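PDB 3JPZ: lombricine kinase, which catalyses the reversible transfer of a phosphoryl group between ATP and the guanidino compound lombricine, as a member of the phosphagen kinase family. Local coordinates for residues A[64-69]-A[257-262]; A[181-186]-A[196-201]; A[323-328]-A[334-339]. One frame throughout, in Å; residues are numbered along the deposited sequence.

Contact 1: residues A[64-69]-A[257-262]; sequences GDEESY and EYMWNQ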
loop_
_atom_site.group_PDB
_atom_site.type_symbol
_atom_site.label_atom_id
_atom_site.label_comp_id
_atom_site.label_asym_id
_atom_site.label_seq_id
_atom_site.Cartn_x
_atom_site.Cartn_y
_atom_site.Cartn_z
ATOM N N GLY A 64 -8.997 6.326 -11.752
ATOM C CA GLY A 64 -9.531 6.720 -10.468
ATOM C C GLY A 64 -11.038 6.869 -10.562
ATOM O O GLY A 64 -11.754 6.761 -9.567
ATOM N N ASP A 65 -11.520 7.125 -11.770
ATOM C CA ASP A 65 -12.943 7.331 -11.999
ATOM C C ASP A 65 -13.281 7.231 -13.485
ATOM O O ASP A 65 -12.397 7.084 -14.325
ATOM C CB ASP A 65 -13.399 8.676 -11.418
ATOM C CG ASP A 65 -12.815 9.889 -12.152
ATOM O OD1 ASP A 65 -12.010 9.725 -13.092
ATOM O OD2 ASP A 65 -13.174 11.030 -11.779
ATOM N N GLU A 66 -14.567 7.302 -13.804
ATOM C CA GLU A 66 -15.021 7.083 -15.169
ATOM C C GLU A 66 -14.399 8.135 -16.067
ATOM O O GLU A 66 -14.008 7.859 -17.205
ATOM C CB GLU A 66 -16.548 7.158 -15.240
ATOM C CG GLU A 66 -17.092 7.229 -16.644
ATOM C CD GLU A 66 -18.581 6.948 -16.712
ATOM O OE1 GLU A 66 -19.258 6.993 -15.664
ATOM O OE2 GLU A 66 -19.070 6.680 -17.822
ATOM N N GLU A 67 -14.285 9.338 -15.517
ATOM C CA GLU A 67 -13.805 10.492 -16.251
ATOM C C GLU A 67 -12.331 10.326 -16.613
ATOM O O GLU A 67 -11.827 10.968 -17.527
ATOM C CB GLU A 67 -14.022 11.756 -15.415
ATOM C CG GLU A 67 -15.478 12.250 -15.368
ATOM C CD GLU A 67 -16.364 11.481 -14.385
ATOM O OE1 GLU A 67 -15.892 10.518 -13.747
ATOM O OE2 GLU A 67 -17.552 11.846 -14.247
ATOM N N SER A 68 -11.646 9.449 -15.895
ATOM C CA SER A 68 -10.240 9.182 -16.163
ATOM C C SER A 68 -9.986 8.838 -17.622
ATOM O O SER A 68 -8.988 9.254 -18.195
ATOM C CB SER A 68 -9.743 8.041 -15.284
ATOM O OG SER A 68 -9.578 8.470 -13.950
ATOM N N TYR A 69 -10.885 8.076 -18.226
ATOM C CA TYR A 69 -10.692 7.639 -19.608
ATOM C C TYR A 69 -10.714 8.793 -20.611
ATOM O O TYR A 69 -10.093 8.720 -21.666
ATOM C CB TYR A 69 -11.728 6.573 -19.969
ATOM C CG TYR A 69 -11.428 5.239 -19.327
ATOM C CD1 TYR A 69 -10.531 4.358 -19.913
ATOM C CD2 TYR A 69 -12.014 4.870 -18.128
ATOM C CE1 TYR A 69 -10.242 3.144 -19.332
ATOM C CE2 TYR A 69 -11.735 3.659 -17.542
ATOM C CZ TYR A 69 -10.845 2.796 -18.153
ATOM O OH TYR A 69 -10.545 1.578 -17.586
ATOM N N GLU A 257 -26.927 3.917 -12.631
ATOM C CA GLU A 257 -26.732 3.145 -13.851
ATOM C C GLU A 257 -25.293 2.654 -13.943
ATOM O O GLU A 257 -24.371 3.302 -13.442
ATOM C CB GLU A 257 -27.060 4.014 -15.064
ATOM C CG GLU A 257 -26.226 5.287 -15.155
ATOM C CD GLU A 257 -26.811 6.298 -16.127
ATOM O OE1 GLU A 257 -27.995 6.150 -16.497
ATOM O OE2 GLU A 257 -26.094 7.244 -16.518
ATOM N N TYR A 258 -25.098 1.500 -14.571
ATOM C CA TYR A 258 -23.750 1.006 -14.814
ATOM C C TYR A 258 -22.973 2.028 -15.638
ATOM O O TYR A 258 -23.529 2.671 -16.523
ATOM C CB TYR A 258 -23.777 -0.329 -15.570
ATOM C CG TYR A 258 -24.482 -1.466 -14.860
ATOM C CD1 TYR A 258 -24.442 -1.586 -13.479
ATOM C CD2 TYR A 258 -25.154 -2.445 -15.582
ATOM C CE1 TYR A 258 -25.078 -2.628 -12.834
ATOM C CE2 TYR A 258 -25.786 -3.496 -14.949
ATOM C CZ TYR A 258 -25.744 -3.584 -13.576
ATOM O OH TYR A 258 -26.367 -4.631 -12.947
ATOM N N MET A 259 -21.683 2.175 -15.354
ATOM C CA MET A 259 -20.810 2.961 -16.211
ATOM C C MET A 259 -20.635 2.235 -17.528
ATOM O O MET A 259 -20.188 1.087 -17.560
ATOM C CB MET A 259 -19.433 3.125 -15.575
ATOM C CG MET A 259 -19.416 3.939 -14.306
ATOM S SD MET A 259 -17.765 3.874 -13.593
ATOM C CE MET A 259 -18.087 4.524 -11.961
ATOM N N TRP A 260 -20.962 2.913 -18.618
ATOM C CA TRP A 260 -20.896 2.310 -19.940
ATOM C C TRP A 260 -20.864 3.395 -20.994
ATOM O O TRP A 260 -21.665 4.330 -20.957
ATOM C CB TRP A 260 -22.120 1.423 -20.172
ATOM C CG TRP A 260 -22.192 0.831 -21.550
ATOM C CD1 TRP A 260 -21.685 -0.375 -21.953
ATOM C CD2 TRP A 260 -22.809 1.413 -22.708
ATOM N NE1 TRP A 260 -21.952 -0.574 -23.286
ATOM C CE2 TRP A 260 -22.635 0.508 -23.773
ATOM C CE3 TRP A 260 -23.485 2.614 -22.948
ATOM C CZ2 TRP A 260 -23.115 0.763 -25.059
ATOM C CZ3 TRP A 260 -23.964 2.865 -24.228
ATOM C CH2 TRP A 260 -23.778 1.943 -25.264
ATOM N N ASN A 261 -19.940 3.288 -21.937
ATOM C CA ASN A 261 -20.001 4.165 -23.091
ATOM C C ASN A 261 -19.847 3.370 -24.376
ATOM O O ASN A 261 -19.394 2.219 -24.362
ATOM C CB ASN A 261 -19.001 5.333 -22.983
ATOM C CG ASN A 261 -17.563 4.908 -23.205
ATOM O OD1 ASN A 261 -17.267 4.146 -24.113
ATOM N ND2 ASN A 261 -16.659 5.426 -22.387
ATOM N N GLN A 262 -20.251 3.995 -25.476
ATOM C CA GLN A 262 -20.364 3.338 -26.766
ATOM C C GLN A 262 -19.010 2.854 -27.260
ATOM O O GLN A 262 -18.927 1.837 -27.944
ATOM C CB GLN A 262 -20.972 4.316 -27.775
ATOM C CG GLN A 262 -21.544 3.679 -29.023
ATOM C CD GLN A 262 -22.432 4.640 -29.786
ATOM O OE1 GLN A 262 -22.163 5.841 -29.834
ATOM N NE2 GLN A 262 -23.494 4.119 -30.385
HETATM O O HOH W 1 -17.933 7.174 -19.982
#

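Contact 2: residues A[181-186]-A[196-201]; sequences FQKPTG and RDWPDA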
loop_
_atom_site.group_PDB
_atom_site.type_symbol
_atom_site.label_atom_id
_atom_site.label_comp_id
_atom_site.label_asym_id
_atom_site.label_seq_id
_atom_site.Cartn_x
_atom_site.Cartn_y
_atom_site.Cartn_z
ATOM N N PHE A 181 -13.840 -13.381 -0.762
ATOM C CA PHE A 181 -12.680 -12.626 -1.215
ATOM C C PHE A 181 -11.971 -12.004 -0.014
ATOM O O PHE A 181 -12.595 -11.697 1.006
ATOM C CB PHE A 181 -13.060 -11.567 -2.255
ATOM C CG PHE A 181 -13.968 -10.473 -1.736
ATOM C CD1 PHE A 181 -13.440 -9.312 -1.213
ATOM C CD2 PHE A 181 -15.345 -10.599 -1.814
ATOM C CE1 PHE A 181 -14.268 -8.294 -0.754
ATOM C CE2 PHE A 181 -16.179 -9.585 -1.368
ATOM C CZ PHE A 181 -15.641 -8.435 -0.833
ATOM N N GLN A 182 -10.661 -11.837 -0.149
ATOM C CA GLN A 182 -9.801 -11.374 0.931
ATOM C C GLN A 182 -9.291 -9.985 0.578
ATOM O O GLN A 182 -9.437 -9.542 -0.556
ATOM C CB GLN A 182 -8.601 -12.312 1.076
ATOM C CG GLN A 182 -8.941 -13.794 1.139
ATOM C CD GLN A 182 -9.114 -14.287 2.558
ATOM O OE1 GLN A 182 -9.926 -13.759 3.317
ATOM N NE2 GLN A 182 -8.348 -15.309 2.925
ATOM N N LYS A 183 -8.682 -9.296 1.534
ATOM C CA LYS A 183 -8.011 -8.048 1.208
ATOM C C LYS A 183 -7.006 -8.334 0.092
ATOM O O LYS A 183 -6.155 -9.213 0.214
ATOM C CB LYS A 183 -7.314 -7.452 2.432
ATOM C CG LYS A 183 -6.743 -6.049 2.185
ATOM C CD LYS A 183 -6.436 -5.300 3.479
ATOM C CE LYS A 183 -5.664 -4.001 3.220
ATOM N NZ LYS A 183 -5.091 -3.419 4.470
ATOM N N PRO A 184 -7.128 -7.623 -1.026
ATOM C CA PRO A 184 -6.159 -7.880 -2.095
ATOM C C PRO A 184 -4.751 -7.433 -1.715
ATOM O O PRO A 184 -4.585 -6.465 -0.982
ATOM C CB PRO A 184 -6.708 -7.072 -3.264
ATOM C CG PRO A 184 -8.174 -6.947 -2.981
ATOM C CD PRO A 184 -8.290 -6.856 -1.494
ATOM N N THR A 185 -3.758 -8.157 -2.220
ATOM C CA THR A 185 -2.357 -7.936 -1.884
ATOM C C THR A 185 -1.522 -7.760 -3.146
ATOM O O THR A 185 -0.318 -7.511 -3.076
ATOM C CB THR A 185 -1.785 -9.134 -1.126
ATOM O OG1 THR A 185 -1.908 -10.311 -1.936
ATOM C CG2 THR A 185 -2.528 -9.345 0.187
ATOM N N GLY A 186 -2.162 -7.909 -4.301
ATOM C CA GLY A 186 -1.494 -7.693 -5.570
ATOM C C GLY A 186 -1.004 -6.264 -5.689
ATOM O O GLY A 186 -1.608 -5.338 -5.144
ATOM N N ARG A 196 -7.976 0.631 0.482
ATOM C CA ARG A 196 -8.146 1.517 1.634
ATOM C C ARG A 196 -9.374 1.193 2.474
ATOM O O ARG A 196 -10.414 0.820 1.952
ATOM C CB ARG A 196 -8.242 2.968 1.170
ATOM C CG ARG A 196 -6.909 3.656 0.987
ATOM C CD ARG A 196 -7.060 4.964 0.213
ATOM N NE ARG A 196 -7.837 4.750 -1.005
ATOM C CZ ARG A 196 -9.053 5.239 -1.223
ATOM N NH1 ARG A 196 -9.658 6.014 -0.319
ATOM N NH2 ARG A 196 -9.658 4.957 -2.357
ATOM N N ASP A 197 -9.239 1.377 3.783
ATOM C CA ASP A 197 -10.335 1.196 4.727
ATOM C C ASP A 197 -10.924 -0.204 4.699
ATOM O O ASP A 197 -12.103 -0.384 4.986
ATOM C CB ASP A 197 -11.441 2.203 4.438
ATOM C CG ASP A 197 -10.906 3.569 4.120
ATOM O OD1 ASP A 197 -10.317 4.193 5.018
ATOM O OD2 ASP A 197 -11.064 4.013 2.965
ATOM N N TRP A 198 -10.105 -1.194 4.361
ATOM C CA TRP A 198 -10.553 -2.575 4.328
ATOM C C TRP A 198 -11.044 -3.016 5.696
ATOM O O TRP A 198 -10.347 -2.805 6.682
ATOM C CB TRP A 198 -9.416 -3.492 3.905
ATOM C CG TRP A 198 -9.938 -4.799 3.481
ATOM C CD1 TRP A 198 -10.157 -5.882 4.261
ATOM C CD2 TRP A 198 -10.364 -5.154 2.165
ATOM N NE1 TRP A 198 -10.675 -6.904 3.511
ATOM C CE2 TRP A 198 -10.812 -6.482 2.219
ATOM C CE3 TRP A 198 -10.394 -4.480 0.943
ATOM C CZ2 TRP A 198 -11.293 -7.151 1.105
ATOM C CZ3 TRP A 198 -10.873 -5.145 -0.166
ATOM C CH2 TRP A 198 -11.312 -6.467 -0.079
ATOM N N PRO A 199 -12.233 -3.653 5.768
ATOM C CA PRO A 199 -13.183 -4.033 4.720
ATOM C C PRO A 199 -14.487 -3.237 4.774
ATOM O O PRO A 199 -15.561 -3.779 4.507
ATOM C CB PRO A 199 -13.511 -5.476 5.080
ATOM C CG PRO A 199 -13.211 -5.588 6.598
ATOM C CD PRO A 199 -12.628 -4.268 7.041
ATOM N N ASP A 200 -14.399 -1.971 5.144
ATOM C CA ASP A 200 -15.565 -1.103 5.173
ATOM C C ASP A 200 -16.252 -1.048 3.807
ATOM O O ASP A 200 -15.621 -0.741 2.793
ATOM C CB ASP A 200 -15.146 0.298 5.592
ATOM C CG ASP A 200 -16.326 1.194 5.850
ATOM O OD1 ASP A 200 -17.222 1.266 4.983
ATOM O OD2 ASP A 200 -16.349 1.814 6.925
ATOM N N ALA A 201 -17.546 -1.362 3.793
ATOM C CA ALA A 201 -18.350 -1.336 2.574
ATOM C C ALA A 201 -17.925 -2.411 1.568
ATOM O O ALA A 201 -18.167 -2.277 0.372
ATOM C CB ALA A 201 -18.301 0.042 1.932
HETATM O O HOH W 2 -6.960 -1.201 4.306
HETATM O O HOH W 3 -7.256 -3.187 6.703
#

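Contact 3: residues A[323-328]-A[334-339]; sequences ISNAAR and REFVQL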
loop_
_atom_site.group_PDB
_atom_site.type_symbol
_atom_site.label_atom_id
_atom_site.label_comp_id
_atom_site.label_asym_id
_atom_site.label_seq_id
_atom_site.Cartn_x
_atom_site.Cartn_y
_atom_site.Cartn_z
ATOM N N ILE A 323 -10.723 -23.174 -18.240
ATOM C CA ILE A 323 -10.572 -22.687 -19.596
ATOM C C ILE A 323 -11.537 -21.530 -19.753
ATOM O O ILE A 323 -12.716 -21.634 -19.409
ATOM C CB ILE A 323 -10.862 -23.794 -20.597
ATOM C CG1 ILE A 323 -9.808 -24.896 -20.454
ATOM C CG2 ILE A 323 -10.899 -23.255 -22.024
ATOM C CD1 ILE A 323 -8.508 -24.617 -21.149
ATOM N N SER A 324 -11.026 -20.428 -20.284
ATOM C CA SER A 324 -11.795 -19.201 -20.382
ATOM C C SER A 324 -11.480 -18.490 -21.686
ATOM O O SER A 324 -10.518 -18.830 -22.377
ATOM C CB SER A 324 -11.472 -18.283 -19.203
ATOM O OG SER A 324 -10.077 -18.039 -19.119
ATOM N N ASN A 325 -12.302 -17.512 -22.033
ATOM C CA ASN A 325 -11.975 -16.651 -23.145
ATOM C C ASN A 325 -10.822 -15.766 -22.709
ATOM O O ASN A 325 -10.738 -15.379 -21.542
ATOM C CB ASN A 325 -13.180 -15.826 -23.586
ATOM C CG ASN A 325 -13.795 -15.048 -22.455
ATOM O OD1 ASN A 325 -14.259 -15.618 -21.480
ATOM N ND2 ASN A 325 -13.821 -13.735 -22.592
ATOM N N ALA A 326 -9.920 -15.477 -23.638
ATOM C CA ALA A 326 -8.728 -14.685 -23.351
ATOM C C ALA A 326 -9.001 -13.185 -23.479
ATOM O O ALA A 326 -8.534 -12.388 -22.664
ATOM C CB ALA A 326 -7.585 -15.107 -24.286
ATOM N N ALA A 327 -9.754 -12.809 -24.503
ATOM C CA ALA A 327 -10.021 -11.404 -24.809
ATOM C C ALA A 327 -11.198 -10.849 -24.010
ATOM O O ALA A 327 -11.908 -11.587 -23.348
ATOM C CB ALA A 327 -10.276 -11.241 -26.282
ATOM N N ARG A 328 -11.401 -9.537 -24.094
ATOM C CA ARG A 328 -12.447 -8.867 -23.323
ATOM C C ARG A 328 -13.123 -7.780 -24.127
ATOM O O ARG A 328 -14.254 -7.394 -23.824
ATOM C CB ARG A 328 -11.851 -8.239 -22.067
ATOM C CG ARG A 328 -11.256 -9.234 -21.112
ATOM C CD ARG A 328 -12.320 -10.012 -20.379
ATOM N NE ARG A 328 -11.729 -10.821 -19.327
ATOM C CZ ARG A 328 -11.223 -12.033 -19.508
ATOM N NH1 ARG A 328 -11.251 -12.601 -20.707
ATOM N NH2 ARG A 328 -10.697 -12.681 -18.483
ATOM N N ARG A 334 -22.242 -12.170 -25.386
ATOM C CA ARG A 334 -22.822 -13.358 -25.982
ATOM C C ARG A 334 -21.796 -14.028 -26.888
ATOM O O ARG A 334 -21.650 -15.238 -26.864
ATOM C CB ARG A 334 -24.093 -13.003 -26.750
ATOM C CG ARG A 334 -24.844 -14.194 -27.321
ATOM C CD ARG A 334 -24.322 -14.593 -28.684
ATOM N NE ARG A 334 -24.408 -13.483 -29.624
ATOM C CZ ARG A 334 -24.070 -13.543 -30.908
ATOM N NH1 ARG A 334 -23.619 -14.671 -31.438
ATOM N NH2 ARG A 334 -24.187 -12.462 -31.663
ATOM N N GLU A 335 -21.063 -13.236 -27.660
ATOM C CA GLU A 335 -20.057 -13.789 -28.567
ATOM C C GLU A 335 -18.908 -14.478 -27.839
ATOM O O GLU A 335 -18.395 -15.498 -28.304
ATOM C CB GLU A 335 -19.502 -12.703 -29.490
ATOM C CG GLU A 335 -20.441 -12.345 -30.638
ATOM C CD GLU A 335 -19.866 -11.292 -31.573
ATOM O OE1 GLU A 335 -19.227 -10.332 -31.088
ATOM O OE2 GLU A 335 -20.061 -11.422 -32.798
ATOM N N PHE A 336 -18.498 -13.928 -26.703
ATOM C CA PHE A 336 -17.401 -14.516 -25.950
ATOM C C PHE A 336 -17.800 -15.857 -25.374
ATOM O O PHE A 336 -16.997 -16.797 -25.355
ATOM C CB PHE A 336 -16.941 -13.583 -24.834
ATOM C CG PHE A 336 -15.898 -12.606 -25.268
ATOM C CD1 PHE A 336 -16.095 -11.252 -25.119
ATOM C CD2 PHE A 336 -14.712 -13.050 -25.833
ATOM C CE1 PHE A 336 -15.127 -10.352 -25.514
ATOM C CE2 PHE A 336 -13.740 -12.154 -26.237
ATOM C CZ PHE A 336 -13.948 -10.801 -26.071
ATOM N N VAL A 337 -19.032 -15.935 -24.885
ATOM C CA VAL A 337 -19.596 -17.193 -24.428
ATOM C C VAL A 337 -19.638 -18.195 -25.577
ATOM O O VAL A 337 -19.399 -19.381 -25.367
ATOM C CB VAL A 337 -21.034 -17.020 -23.874
ATOM C CG1 VAL A 337 -21.574 -18.352 -23.385
ATOM C CG2 VAL A 337 -21.060 -15.995 -22.758
ATOM N N GLN A 338 -19.941 -17.720 -26.786
ATOM C CA GLN A 338 -19.995 -18.597 -27.952
ATOM C C GLN A 338 -18.601 -19.073 -28.330
ATOM O O GLN A 338 -18.413 -20.227 -28.733
ATOM C CB GLN A 338 -20.638 -17.900 -29.146
ATOM C CG GLN A 338 -20.868 -18.849 -30.296
ATOM C CD GLN A 338 -21.785 -19.970 -29.907
ATOM O OE1 GLN A 338 -22.909 -19.727 -29.486
ATOM N NE2 GLN A 338 -21.309 -21.215 -30.029
ATOM N N LEU A 339 -17.629 -18.177 -28.185
ATOM C CA LEU A 339 -16.232 -18.498 -28.459
ATOM C C LEU A 339 -15.738 -19.561 -27.483
ATOM O O LEU A 339 -14.969 -20.446 -27.852
ATOM C CB LEU A 339 -15.356 -17.242 -28.362
ATOM C CG LEU A 339 -13.844 -17.506 -28.407
ATOM C CD1 LEU A 339 -13.436 -18.020 -29.780
ATOM C CD2 LEU A 339 -13.062 -16.257 -28.049
#

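Contact 1: residues A[64-69]-A[257-262]
Glu-66 and Met-259 lie alongside each other, their side chains running in opposite directions. Glu-66 holds CG anti to its own N (chi1 168°) and stays extended, which carries the carboxylate across to the methionine. There Glu-66 OE1 rests 3.3 Å from Met-259 CG. At the other end of the overlap, Met-259 SD lies 3.9 Å from Glu-66 CB. The methionine CB and CG thus lie against the carboxylate and SD beside the acid's CB, while OE2 turns to polar partners. OE2 forms a salt bridge with Arg-125. Water 1 donates to Glu-66 OE2 at 2.5 Å and accepts from Asn-261 ND2 at 3.2 Å. Arg-125 further pairs with Glu-257 and bonds to Trp-260 O, so one arginine ties both segments together. Glu-66 sits in a type I turn from Asp-65 to Ser-68. Ser-68 OG donates to Asp-65 OD1 at 2.9 Å, and Ser-68 N makes a weak capping bond to the same oxygen. The turn leads into helix 68-71 of the N-terminal domain. On the catalytic-domain side, Met-259 stands just before strand 260-261, which pairs antiparallel with strand 265-266. Tyr-69 reaches Cys-268 O just beyond that hairpin.

Contact 2: residues A[181-186]-A[196-201]
This is an aromatic and aliphatic contact between two loops on either side of helix 187-191, built round the indole of Trp-198, on which Phe-181, Lys-183 and Pro-184 converge. The lysine stem covers one face. Lys-183 CB stands 3.5 Å from the centroid of the Trp-198 five-membered ring, only 8° off the normal, a CH-pi contact. The lysine leaves its backbone with CG anti to N (chi1 -173°), an extended course that carries it along the indole to its root, where Lys-183 CD meets Trp-198 CB at 3.5 Å. Pro-184 continues the cover of this face over the six-membered ring, with Pro-184 CD 3.4 Å from Trp-198 CH2. Pro-199, which follows a cis peptide bond, lays its CB on the opposite face. The indole is thus sandwiched, with Lys-183 and Pro-184 on one side and Pro-199 on the other. Phe-181 comes rim to rim instead: Phe-181 CE1 is 3.5 Å from Trp-198 CH2, and the two ring planes are nearly perpendicular at 86°. The charged end of the lysine passes beyond the ring to water. Water 2 accepts from Lys-183 NZ at 2.9 Å and from Trp-198 N at 3.1 Å, linking the two loops. Around the contact, Phe-181 also meets Trp-215 of strand 212-216. Asp-197 and Asp-200 form salt bridges to arginines of helix 135-149. Asp-197 also bonds across to the second subunit, its backbone N to Asp-53 and its carboxylate to Gln-49. The 196-201 loop then runs into strand 203-207 of the large antiparallel sheet.

Contact 3: residues A[323-328]-A[334-339]
The end of strand 320-325, in the large antiparallel sheet of the catalytic domain, meets helix 333-355 where Phe-336 packs on Asn-325 and the loop after it. Asn-325 ND2 lies over one face of the phenyl ring, 3.4 Å from Phe-336 CD2, with the amide and ring planes 39° apart. The asparagine places CG between its backbone N and carbonyl carbon (chi1 54°), which turns the amide toward the helix. Neighbouring backbone fixes that amide: OD1 accepts from Ala-280 N and ND2 donates to Leu-278 O. ND2 also makes a weak bond to Ala-327 O. This places a strand-end side chain between the adjacent strand 279-285 and the first turns of helix 333-355, whose other flank sets Val-337 against helix 233-252. Ala-327 supports the far end of the ring, with Ala-327 CB 3.6 Å from Phe-336 CE2 and its O over the same face as the amide nitrogen. Arg-328 folds back to brace this loop. Arg-328 NH1 donates to Asn-325 O and to Ala-327 O, both at 2.9 Å with N-H...O angles of 157°. Each carbonyl oxygen lies near the guanidinium plane, while NH1 sits above each carbonyl plane.

In the fold
The three contacts are separate. Contacts 1 and 2 have centres 22 Å apart and nearest atoms about 8 Å apart; for contacts 1 and 3 the values are 23 Å and about 10 Å. Contacts 2 and 3 lie on opposite sides of the chain's centre, 28 Å apart between centres, yet each comes near a residue of the nucleotide site, contact 3 more closely. The Phe-181 side chain is about 7 Å from that of Arg-223, and the Arg-328 side chain about 4 Å from that of Arg-279. Both arginines bind ADP, although no ADP is bound to this chain here. Contact 1 lies away from the known sites and joins the N-terminal domain to the catalytic domain that holds the other two.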